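Side-chain contacts in polyprenyl synthetase (Nonlabens dokdonensis, PDB 6KD7), which probably acts as a magnesium-dependent prenyltransferase that makes geranylgeranyl pyrophosphate by joining isoprenoid units: residues E69-F74 and K131-T136; L117-D120 and K125-Q128; A137-E142 and T169-G174. All coordinates share one frame; numbering follows the deposited sequence.

Contact 1: E69-F74 and K131-T136. With PPV (pyrophosphate), chain B.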
# COMPACT_ATOMS: atom_id res chain seq x y z
N GLU A 69 -29.29 -25.69 3.56
CA GLU A 69 -28.65 -25.07 2.40
C GLU A 69 -28.32 -23.61 2.75
O GLU A 69 -27.27 -23.13 2.32
CB GLU A 69 -29.55 -25.16 1.16
CG GLU A 69 -29.00 -24.49 -0.10
CD GLU A 69 -27.84 -25.25 -0.74
OE1 GLU A 69 -27.37 -26.26 -0.18
OE2 GLU A 69 -27.42 -24.81 -1.80
N VAL A 70 -29.23 -22.91 3.42
CA VAL A 70 -28.97 -21.50 3.77
C VAL A 70 -27.77 -21.47 4.72
O VAL A 70 -26.85 -20.69 4.48
CB VAL A 70 -30.21 -20.82 4.34
CG1 VAL A 70 -29.88 -19.46 4.91
CG2 VAL A 70 -31.26 -20.71 3.25
N PHE A 71 -27.73 -22.41 5.66
CA PHE A 71 -26.63 -22.50 6.64
C PHE A 71 -25.34 -22.73 5.89
O PHE A 71 -24.37 -21.98 6.12
CB PHE A 71 -26.83 -23.61 7.68
CG PHE A 71 -25.62 -23.78 8.54
CD1 PHE A 71 -25.32 -22.86 9.52
CD2 PHE A 71 -24.74 -24.80 8.31
CE1 PHE A 71 -24.15 -22.97 10.27
CE2 PHE A 71 -23.58 -24.92 9.05
CZ PHE A 71 -23.29 -24.00 10.03
N HIS A 72 -25.28 -23.77 5.08
CA HIS A 72 -24.05 -24.14 4.34
C HIS A 72 -23.52 -22.92 3.54
O HIS A 72 -22.32 -22.65 3.63
CB HIS A 72 -24.31 -25.30 3.40
CG HIS A 72 -23.10 -25.72 2.64
ND1 HIS A 72 -21.94 -26.14 3.28
CD2 HIS A 72 -22.90 -25.81 1.31
CE1 HIS A 72 -21.06 -26.47 2.37
NE2 HIS A 72 -21.64 -26.29 1.15
N ASN A 73 -24.41 -22.19 2.87
CA ASN A 73 -24.05 -21.03 2.04
C ASN A 73 -23.58 -19.90 2.94
O ASN A 73 -22.65 -19.21 2.52
CB ASN A 73 -25.17 -20.63 1.09
CG ASN A 73 -25.17 -21.55 -0.12
OD1 ASN A 73 -24.34 -21.37 -0.99
ND2 ASN A 73 -25.96 -22.61 -0.07
N PHE A 74 -24.12 -19.81 4.15
CA PHE A 74 -23.64 -18.79 5.11
C PHE A 74 -22.17 -19.08 5.40
O PHE A 74 -21.38 -18.17 5.34
CB PHE A 74 -24.46 -18.85 6.40
CG PHE A 74 -23.67 -18.71 7.67
CD1 PHE A 74 -23.17 -17.48 8.06
CD2 PHE A 74 -23.44 -19.79 8.50
CE1 PHE A 74 -22.46 -17.34 9.23
CE2 PHE A 74 -22.73 -19.65 9.68
CZ PHE A 74 -22.24 -18.42 10.04
N LYS A 131 -31.63 -27.88 18.36
CA LYS A 131 -30.53 -28.46 19.17
C LYS A 131 -29.44 -29.13 18.32
O LYS A 131 -28.30 -28.80 18.53
CB LYS A 131 -31.12 -29.46 20.16
CG LYS A 131 -30.19 -29.85 21.30
CD LYS A 131 -30.95 -30.25 22.53
CE LYS A 131 -30.05 -30.64 23.68
NZ LYS A 131 -29.00 -31.58 23.25
N VAL A 132 -29.79 -29.95 17.34
CA VAL A 132 -28.72 -30.65 16.58
C VAL A 132 -28.09 -29.63 15.60
O VAL A 132 -26.85 -29.70 15.39
CB VAL A 132 -29.20 -31.93 15.86
CG1 VAL A 132 -30.23 -31.61 14.80
CG2 VAL A 132 -28.02 -32.68 15.28
N PHE A 133 -28.87 -28.68 15.11
CA PHE A 133 -28.43 -27.63 14.16
C PHE A 133 -27.35 -26.75 14.82
O PHE A 133 -26.25 -26.62 14.26
CB PHE A 133 -29.61 -26.79 13.69
CG PHE A 133 -29.25 -25.70 12.72
CD1 PHE A 133 -28.91 -26.00 11.40
CD2 PHE A 133 -29.28 -24.37 13.11
CE1 PHE A 133 -28.64 -24.98 10.50
CE2 PHE A 133 -28.92 -23.36 12.24
CZ PHE A 133 -28.64 -23.67 10.93
N SER A 134 -27.65 -26.23 16.01
CA SER A 134 -26.76 -25.35 16.80
C SER A 134 -25.50 -26.09 17.20
O SER A 134 -24.43 -25.54 17.10
CB SER A 134 -27.47 -24.77 18.00
OG SER A 134 -28.48 -23.86 17.58
N ARG A 135 -25.60 -27.33 17.63
CA ARG A 135 -24.40 -28.09 18.02
C ARG A 135 -23.51 -28.24 16.77
O ARG A 135 -22.28 -28.14 16.90
CB ARG A 135 -24.79 -29.45 18.59
CG ARG A 135 -23.60 -30.31 19.01
CD ARG A 135 -23.95 -31.55 19.85
NE ARG A 135 -24.83 -32.53 19.19
CZ ARG A 135 -26.15 -32.68 19.39
NH1 ARG A 135 -26.84 -31.93 20.24
NH2 ARG A 135 -26.80 -33.61 18.72
N THR A 136 -24.13 -28.58 15.64
CA THR A 136 -23.45 -28.75 14.34
C THR A 136 -22.81 -27.40 13.94
O THR A 136 -21.64 -27.40 13.61
CB THR A 136 -24.41 -29.31 13.29
OG1 THR A 136 -24.83 -30.58 13.81
CG2 THR A 136 -23.76 -29.45 11.92
O11 PPV B . -18.23 -28.90 -2.21
P1 PPV B . -19.66 -29.18 -1.88
O21 PPV B . -19.80 -29.79 -0.54
O31 PPV B . -20.32 -29.99 -2.94
OPP PPV B . -20.45 -27.74 -1.79
P2 PPV B . -21.11 -26.64 -2.80
O12 PPV B . -19.98 -25.86 -3.37
O22 PPV B . -21.84 -27.42 -3.85
O32 PPV B . -22.04 -25.77 -2.01

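Contact 2: L117-D120 and K125-Q128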
# COMPACT_ATOMS: atom_id res chain seq x y z
N LEU A 117 -36.33 -20.81 9.54
CA LEU A 117 -36.99 -21.79 8.66
C LEU A 117 -37.47 -23.00 9.49
O LEU A 117 -38.21 -23.82 8.94
CB LEU A 117 -36.02 -22.17 7.51
CG LEU A 117 -36.01 -21.15 6.36
CD1 LEU A 117 -34.69 -21.17 5.61
CD2 LEU A 117 -37.14 -21.38 5.37
N PHE A 118 -37.06 -23.14 10.76
CA PHE A 118 -37.55 -24.20 11.65
C PHE A 118 -38.94 -23.83 12.22
O PHE A 118 -39.57 -24.70 12.78
CB PHE A 118 -36.56 -24.49 12.77
CG PHE A 118 -35.24 -24.98 12.28
CD1 PHE A 118 -35.17 -25.88 11.24
CD2 PHE A 118 -34.06 -24.58 12.86
CE1 PHE A 118 -33.95 -26.35 10.78
CE2 PHE A 118 -32.84 -25.02 12.37
CZ PHE A 118 -32.78 -25.91 11.33
N GLU A 119 -39.40 -22.60 12.11
CA GLU A 119 -40.52 -22.09 12.96
C GLU A 119 -41.86 -22.77 12.65
O GLU A 119 -42.67 -22.77 13.58
CB GLU A 119 -40.66 -20.57 12.89
CG GLU A 119 -39.56 -19.89 13.67
CD GLU A 119 -39.36 -18.40 13.48
OE1 GLU A 119 -40.26 -17.78 12.92
OE2 GLU A 119 -38.38 -17.86 14.07
N ASP A 120 -42.10 -23.29 11.44
CA ASP A 120 -43.37 -24.00 11.11
C ASP A 120 -43.42 -25.40 11.73
O ASP A 120 -44.48 -25.93 11.73
CB ASP A 120 -43.65 -24.13 9.62
CG ASP A 120 -43.96 -22.80 9.01
OD1 ASP A 120 -44.19 -21.85 9.78
OD2 ASP A 120 -43.92 -22.71 7.79
N LYS A 125 -40.42 -31.00 17.46
CA LYS A 125 -39.43 -31.16 16.38
C LYS A 125 -38.57 -29.88 16.32
O LYS A 125 -37.36 -29.99 16.17
CB LYS A 125 -40.21 -31.45 15.11
CG LYS A 125 -40.70 -32.88 15.03
CD LYS A 125 -41.68 -33.01 13.91
CE LYS A 125 -42.29 -34.40 13.92
NZ LYS A 125 -43.14 -34.49 12.73
N PHE A 126 -39.22 -28.73 16.41
CA PHE A 126 -38.57 -27.41 16.55
C PHE A 126 -37.43 -27.50 17.55
O PHE A 126 -36.30 -27.18 17.19
CB PHE A 126 -39.53 -26.33 17.00
CG PHE A 126 -38.89 -24.98 17.03
CD1 PHE A 126 -38.87 -24.18 15.89
CD2 PHE A 126 -38.30 -24.52 18.20
CE1 PHE A 126 -38.31 -22.91 15.94
CE2 PHE A 126 -37.75 -23.25 18.24
CZ PHE A 126 -37.75 -22.45 17.12
N TYR A 127 -37.69 -28.03 18.73
CA TYR A 127 -36.67 -28.16 19.77
C TYR A 127 -35.55 -29.07 19.27
O TYR A 127 -34.36 -28.84 19.54
CB TYR A 127 -37.25 -28.61 21.12
CG TYR A 127 -36.23 -28.69 22.22
CD1 TYR A 127 -35.94 -27.58 22.99
CD2 TYR A 127 -35.50 -29.83 22.43
CE1 TYR A 127 -34.98 -27.62 23.98
CE2 TYR A 127 -34.53 -29.89 23.41
CZ TYR A 127 -34.27 -28.77 24.18
OH TYR A 127 -33.30 -28.83 25.12
N GLN A 128 -35.89 -30.17 18.66
CA GLN A 128 -34.86 -31.19 18.36
C GLN A 128 -33.97 -30.67 17.20
O GLN A 128 -32.76 -30.97 17.19
CB GLN A 128 -35.58 -32.50 18.01
CG GLN A 128 -36.03 -33.32 19.23
CD GLN A 128 -36.60 -34.62 18.72
OE1 GLN A 128 -37.73 -34.67 18.23
NE2 GLN A 128 -35.77 -35.64 18.65

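Contact 3: A137-E142 and T169-G174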
# COMPACT_ATOMS: atom_id res chain seq x y z
N ALA A 137 -23.54 -26.30 14.03
CA ALA A 137 -23.03 -24.99 13.56
C ALA A 137 -21.78 -24.64 14.39
O ALA A 137 -20.75 -24.25 13.83
CB ALA A 137 -24.11 -23.98 13.67
N LEU A 138 -21.78 -24.93 15.69
CA LEU A 138 -20.69 -24.51 16.57
C LEU A 138 -19.53 -25.43 16.31
O LEU A 138 -18.38 -24.96 16.37
CB LEU A 138 -21.11 -24.54 18.04
CG LEU A 138 -20.06 -24.03 19.03
CD1 LEU A 138 -19.66 -22.59 18.70
CD2 LEU A 138 -20.59 -24.11 20.47
N GLU A 139 -19.82 -26.68 15.95
CA GLU A 139 -18.74 -27.64 15.63
C GLU A 139 -18.03 -27.18 14.34
O GLU A 139 -16.81 -27.33 14.25
CB GLU A 139 -19.33 -29.04 15.44
CG GLU A 139 -19.60 -29.74 16.76
CD GLU A 139 -20.46 -31.00 16.67
OE1 GLU A 139 -21.23 -31.16 15.68
OE2 GLU A 139 -20.36 -31.78 17.60
N VAL A 140 -18.80 -26.71 13.36
CA VAL A 140 -18.25 -26.22 12.08
C VAL A 140 -17.31 -25.04 12.42
O VAL A 140 -16.21 -25.01 11.86
CB VAL A 140 -19.39 -25.88 11.10
CG1 VAL A 140 -18.93 -25.07 9.88
CG2 VAL A 140 -20.07 -27.17 10.62
N CYS A 141 -17.68 -24.14 13.33
CA CYS A 141 -16.78 -23.02 13.76
C CYS A 141 -15.47 -23.59 14.33
O CYS A 141 -14.35 -23.12 13.97
CB CYS A 141 -17.45 -22.08 14.75
SG CYS A 141 -18.85 -21.19 14.04
N GLU A 142 -15.56 -24.62 15.17
CA GLU A 142 -14.37 -25.23 15.80
C GLU A 142 -13.52 -25.85 14.71
O GLU A 142 -12.29 -25.73 14.78
CB GLU A 142 -14.74 -26.26 16.85
CG GLU A 142 -15.49 -25.65 18.02
CD GLU A 142 -15.89 -26.64 19.12
OE1 GLU A 142 -15.61 -27.84 18.92
OE2 GLU A 142 -16.49 -26.19 20.14
N THR A 169 -16.37 -30.44 7.88
CA THR A 169 -17.13 -30.85 6.68
C THR A 169 -18.09 -32.03 6.88
O THR A 169 -18.93 -32.19 6.04
CB THR A 169 -16.16 -31.23 5.56
OG1 THR A 169 -15.58 -32.47 5.91
CG2 THR A 169 -15.04 -30.23 5.35
N SER A 170 -17.94 -32.83 7.93
CA SER A 170 -18.77 -34.06 8.06
C SER A 170 -19.96 -33.92 9.01
O SER A 170 -21.00 -34.43 8.68
CB SER A 170 -17.91 -35.21 8.45
OG SER A 170 -16.89 -35.41 7.50
N VAL A 171 -19.79 -33.24 10.13
CA VAL A 171 -20.93 -33.15 11.11
C VAL A 171 -22.18 -32.59 10.42
O VAL A 171 -23.26 -32.97 10.82
CB VAL A 171 -20.59 -32.38 12.40
CG1 VAL A 171 -19.53 -33.11 13.18
CG2 VAL A 171 -20.17 -30.95 12.13
N LEU A 172 -22.06 -31.70 9.44
CA LEU A 172 -23.24 -31.11 8.79
C LEU A 172 -23.89 -32.15 7.88
O LEU A 172 -25.08 -32.00 7.62
CB LEU A 172 -22.87 -29.86 8.01
CG LEU A 172 -23.99 -29.20 7.23
CD1 LEU A 172 -25.07 -28.64 8.15
CD2 LEU A 172 -23.42 -28.10 6.32
N VAL A 173 -23.14 -33.11 7.37
CA VAL A 173 -23.72 -34.21 6.56
C VAL A 173 -24.61 -35.06 7.47
O VAL A 173 -25.77 -35.25 7.13
CB VAL A 173 -22.63 -35.04 5.89
CG1 VAL A 173 -23.24 -36.14 5.03
CG2 VAL A 173 -21.74 -34.16 5.02
N GLY A 174 -24.05 -35.52 8.58
CA GLY A 174 -24.75 -36.18 9.69
C GLY A 174 -25.99 -35.42 10.09
O GLY A 174 -27.09 -36.01 10.17

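Contact 1: E69-F74 and K131-T136
Next to F133, whose ring meets F71, the carbonyl oxygen of V132 is gripped twice by T136: its hydroxyl gives T136 OG1 - V132 O at 2.7 Å, and its amide bonds to the same oxygen from the opposite face of the carbonyl plane. A threonine suits this buried position because the one polar atom of its side chain is satisfied within its own helix. The contact across the helices is purely apolar. F71 lies with CG anti to the backbone N (chi1 173°), and F133 has the same form, which sends the F133 ring across the gap to the base of F71. The rim of F133 touches the root of F71, with F133 CE1 3.6 Å from F71 CB, while F133 CZ approaches F71 CD1 at 3.7 Å. The ring planes are steeply inclined at 75°, with centroids 5.2 Å apart. Phenylalanine serves both places because two long flat side chains fill the space between the helices without burying a polar group. Y115 and F118 pack edge-to-face on F133, and L111 covers F71. On another side of helix 58-82, N73 ND2 reaches back to E69 O at 2.8 Å, doubling the backbone bond there, and the E69 carboxylate forms a salt bridge with R41. H72 turns its ring edge to the pyrophosphate: H72 NE2 lies 3.2 Å from O32 and 3.5 Å from the bridging OPP, two weak hydrogen bonds; R43 NH1 also hydrogen-bonds the pyrophosphate. Helix 58-82 thus turns F71 to helix 123-150 and H72 to the pyrophosphate, within the all-helical isoprenoid synthase fold, whose active-site cavity lies inside a helical bundle.

Contact 2: L117-D120 and K125-Q128
F126 holds CG anti to its backbone N (chi1 -175°), which swings the ring across to the loop ahead of its helix, whereas F118 has CG beside its backbone N (chi1 -62°), carrying its own ring away and leaving its CB and carbonyl for F126 to meet. The closest approach is therefore ring to backbone: F118 O sits at the edge of the F126 ring, near its plane, 3.2 Å from F126 CD1. The partly negative oxygen thus faces the slightly positive rim hydrogens. F118 CB adds an apolar touch, 3.9 Å from F126 CD1. The neighbouring E119 runs alongside, its side chain extended and pointing the same way as F126; E119 CA is 3.8 Å and E119 CG 4.0 Å from F126 CE1, and the carboxylate is turned 43° from the ring plane. The aliphatic part of the glutamate can thus pack on the aromatic rim in a residue that remains partly exposed. The F118 ring is spent on the interior, against A67 and M179. F126 is turned to the subunit interface instead, edge-to-face with Y127 of the second subunit, whose OH also bonds to E119 O. Segments 117-120 and 125-128 flank the turn of an alpha-alpha hairpin, helix 100-116 joined to helix 123-150, which here contributes to the subunit interface.

Contact 3: A137-E142 and T169-G174
V171 is the central side chain of this contact, and its torsion decides which methyl meets which partner. With chi1 -65°, CG1 lies anti to the carbonyl carbon, and CG2 takes the crowded position between the backbone N and the carbonyl carbon. From there CG2 faces helix 123-150, 3.9 Å from E139 CB and 4.1 Å from V140 CG2. V140 is set differently: its CG1 is anti to the backbone N (chi1 166°), and CG2, beside that N, is the methyl that slides past V171 in the reverse direction. Two beta-branched side chains suit the spot because their methyls are stiffly placed and fill the shallow space between closely spaced backbones, 7.5 Å apart at the CA atoms of E139 and V171. E139 has CG beside its backbone N and is extended beyond it, so that the carboxylate comes obliquely over the valine: E139 OE1 is 3.6 Å from both V171 CB and V171 CG1. This is van der Waals contact by the carboxylate oxygen itself, with no hydrogen bond across the segments; E139 CB adds its touch on V171 CG2. Cutting V171 back to an alanine is likely to open a gap beside V140 CG2 and leave the E139 carboxylate freer to turn. Helix 158-183 is kinked here, the N atoms of L172 and V173 lacking bonds to the preceding turn, although G174 N rejoins the pattern by bonding S170 O at 3.2 Å. Around the pair, Y195 of helix 188-215 packs on both E139 and V171, L172 leans on F71 and H72 of helix 58-82 and on R43 of helix 42-54, and I112 of the second subunit packs against A137 and C141, so helix 123-150 is held between its own bundle and the partner chain.

How the contacts relate
From the N terminus, helix 58-82 opens contact 1, and the chain then passes through a small two-stranded sheet and helix 100-116. Contact 2 lies wholly within that span: it closes the short turn into helix 123-150 before 131-136 closes contact 1, some 57 residues after 69-74. Contact 3 follows in series, opening at A137 directly after T136 and closing on helix 158-183; no loops cross. Helix 123-150 serves all three, and neighbours touch: contacts 1 and 2 meet through the rings of F133 and F118, and F71 CE1 is 3.5 Å from A137 CB. Contacts 2 and 3 remain about 9 Å apart at their nearest atoms.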